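PDB 6D7Y: immune protein from Enterobacter cloacae, which probably protects its producer against contact-dependent growth inhibition by binding and neutralising the toxic C-terminal tip of CdiA. Local coordinates for residues V7-V12 with Q116-G121. Numbering follows the deposited sequence.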
loop_
_atom_site.group_PDB
_atom_site.type_symbol
_atom_site.label_atom_id
_atom_site.label_comp_id
_atom_site.label_asym_id
_atom_site.label_seq_id
_atom_site.Cartn_x
_atom_site.Cartn_y
_atom_site.Cartn_z
ATOM N N VAL B 7 0.867 -5.336 -2.796
ATOM C CA VAL B 7 1.644 -4.406 -3.615
ATOM C C VAL B 7 2.295 -3.458 -2.622
ATOM O O VAL B 7 1.710 -3.111 -1.590
ATOM C CB VAL B 7 0.848 -3.659 -4.706
ATOM C CG1 VAL B 7 0.258 -4.639 -5.703
ATOM C CG2 VAL B 7 -0.224 -2.762 -4.110
ATOM N N ILE B 8 3.514 -3.024 -2.950
ATOM C CA ILE B 8 4.286 -2.183 -2.072
ATOM C C ILE B 8 4.903 -0.977 -2.774
ATOM O O ILE B 8 5.447 -1.117 -3.886
ATOM C CB ILE B 8 5.529 -2.969 -1.537
ATOM C CG1 ILE B 8 5.152 -4.284 -0.829
ATOM C CG2 ILE B 8 6.367 -2.108 -0.597
ATOM C CD1 ILE B 8 4.437 -4.136 0.452
ATOM N N PHE B 9 4.786 0.190 -2.127
ATOM C CA PHE B 9 5.481 1.420 -2.565
ATOM C C PHE B 9 6.672 1.424 -1.593
ATOM O O PHE B 9 6.502 1.687 -0.397
ATOM C CB PHE B 9 4.660 2.678 -2.343
ATOM C CG PHE B 9 3.370 2.757 -3.122
ATOM C CD1 PHE B 9 2.184 2.283 -2.575
ATOM C CD2 PHE B 9 3.322 3.382 -4.368
ATOM C CE1 PHE B 9 0.986 2.400 -3.267
ATOM C CE2 PHE B 9 2.127 3.498 -5.068
ATOM C CZ PHE B 9 0.952 3.009 -4.508
ATOM N N GLU B 10 7.873 1.111 -2.086
ATOM C CA GLU B 10 9.055 1.012 -1.228
ATOM C C GLU B 10 9.883 2.287 -1.245
ATOM O O GLU B 10 10.160 2.814 -2.310
ATOM C CB GLU B 10 9.941 -0.120 -1.695
ATOM C CG GLU B 10 11.108 -0.406 -0.765
ATOM C CD GLU B 10 12.034 -1.464 -1.312
ATOM O OE1 GLU B 10 12.382 -1.374 -2.491
ATOM O OE2 GLU B 10 12.430 -2.374 -0.553
ATOM N N GLY B 11 10.283 2.749 -0.057
ATOM C CA GLY B 11 11.105 3.963 0.078
ATOM C C GLY B 11 10.388 5.207 -0.406
ATOM O O GLY B 11 10.848 5.893 -1.306
ATOM N N VAL B 12 9.259 5.498 0.211
ATOM C CA VAL B 12 8.451 6.645 -0.166
ATOM C C VAL B 12 9.138 7.940 0.303
ATOM O O VAL B 12 9.866 7.948 1.303
ATOM C CB VAL B 12 7.027 6.520 0.440
ATOM C CG1 VAL B 12 6.147 7.708 0.073
ATOM C CG2 VAL B 12 6.378 5.217 -0.014
ATOM N N GLN B 116 0.178 -2.318 -11.448
ATOM C CA GLN B 116 1.437 -1.906 -12.101
ATOM C C GLN B 116 1.241 -0.598 -12.885
ATOM O O GLN B 116 2.068 0.324 -12.811
ATOM C CB GLN B 116 1.992 -3.005 -13.037
ATOM C CG GLN B 116 3.382 -2.652 -13.599
ATOM C CD GLN B 116 3.938 -3.654 -14.603
ATOM O OE1 GLN B 116 3.191 -4.246 -15.384
ATOM N NE2 GLN B 116 5.278 -3.823 -14.613
ATOM N N LYS B 117 0.159 -0.533 -13.654
ATOM C CA LYS B 117 -0.155 0.667 -14.441
ATOM C C LYS B 117 -0.402 1.884 -13.553
ATOM O O LYS B 117 0.142 2.972 -13.799
ATOM C CB LYS B 117 -1.396 0.439 -15.302
ATOM C CG LYS B 117 -1.257 -0.617 -16.380
ATOM C CD LYS B 117 -2.602 -0.825 -17.066
ATOM C CE LYS B 117 -2.546 -1.911 -18.126
ATOM N NZ LYS B 117 -1.589 -1.549 -19.204
ATOM N N TYR B 118 -1.257 1.696 -12.550
ATOM C CA TYR B 118 -1.592 2.734 -11.584
ATOM C C TYR B 118 -0.371 3.307 -10.867
ATOM O O TYR B 118 -0.188 4.528 -10.818
ATOM C CB TYR B 118 -2.601 2.213 -10.545
ATOM C CG TYR B 118 -2.782 3.180 -9.398
ATOM C CD1 TYR B 118 -3.385 4.415 -9.604
ATOM C CD2 TYR B 118 -2.335 2.872 -8.120
ATOM C CE1 TYR B 118 -3.535 5.324 -8.574
ATOM C CE2 TYR B 118 -2.485 3.773 -7.077
ATOM C CZ TYR B 118 -3.088 4.997 -7.312
ATOM O OH TYR B 118 -3.241 5.912 -6.296
HETATM N N MSE B 119 0.475 2.425 -10.345
HETATM C CA MSE B 119 1.676 2.829 -9.589
HETATM C C MSE B 119 2.677 3.505 -10.471
HETATM O O MSE B 119 3.252 4.529 -10.095
HETATM C CB MSE B 119 2.295 1.598 -8.903
HETATM C CG MSE B 119 1.364 1.077 -7.815
HETATM SE SE MSE B 119 1.887 -0.735 -7.237
HETATM C CE MSE B 119 2.592 -0.169 -5.493
ATOM N N ASN B 120 2.897 2.950 -11.657
ATOM C CA ASN B 120 3.849 3.555 -12.599
ATOM C C ASN B 120 3.384 4.968 -12.950
ATOM O O ASN B 120 4.189 5.890 -13.068
ATOM C CB ASN B 120 3.944 2.738 -13.879
ATOM C CG ASN B 120 4.994 3.275 -14.823
ATOM O OD1 ASN B 120 6.168 3.372 -14.473
ATOM N ND2 ASN B 120 4.583 3.598 -16.033
ATOM N N GLY B 121 2.074 5.114 -13.111
ATOM C CA GLY B 121 1.469 6.389 -13.440
ATOM C C GLY B 121 1.668 7.481 -12.406
ATOM O O GLY B 121 1.682 8.646 -12.763
#
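A selenomethionine–aromatic contact joins helix 105-126 to the antiparallel sheet it packs on; segment 116-121 runs nearly parallel to strand residues 7-10 (15°), the two short axes 10.6 Å apart at their closest. Met-119 points from the helix toward the strand. Its CG lies anti to the carbonyl carbon, chi2 is extended, and a bend at chi3 (108°) swings the methyl over the Phe-9 ring. There Met-119 CE sits 3.5 Å from the Phe-9 ring centroid, only 3° off the normal, a CH-pi contact almost exactly over the centre; SE is farther away and oblique. Phe-9 CG is likewise anti to its own carbonyl carbon; the far end of the ring comes close to the helix, and Met-119 CG packs against Phe-9 CE2 at 3.7 Å. At the ring edge, Phe-9 CZ lies 4.4 Å from Tyr-118 CE2; the Tyr-118 hydroxyl hydrogen-bonds Glu-23. Phe-128 meets the Phe-9 ring edge-to-face, while Phe-131 on the adjacent strand 130-135 and Phe-146 on strand 144-147 beyond it also touch Met-119. Val-7 flanks the selenium, Val-7 CB lying 4.0 Å from Met-119 SE. No hydrogen bond links the two segments; the closest approach is that of Met-119 CE to the backbone O of Ile-8, 3.4 Å.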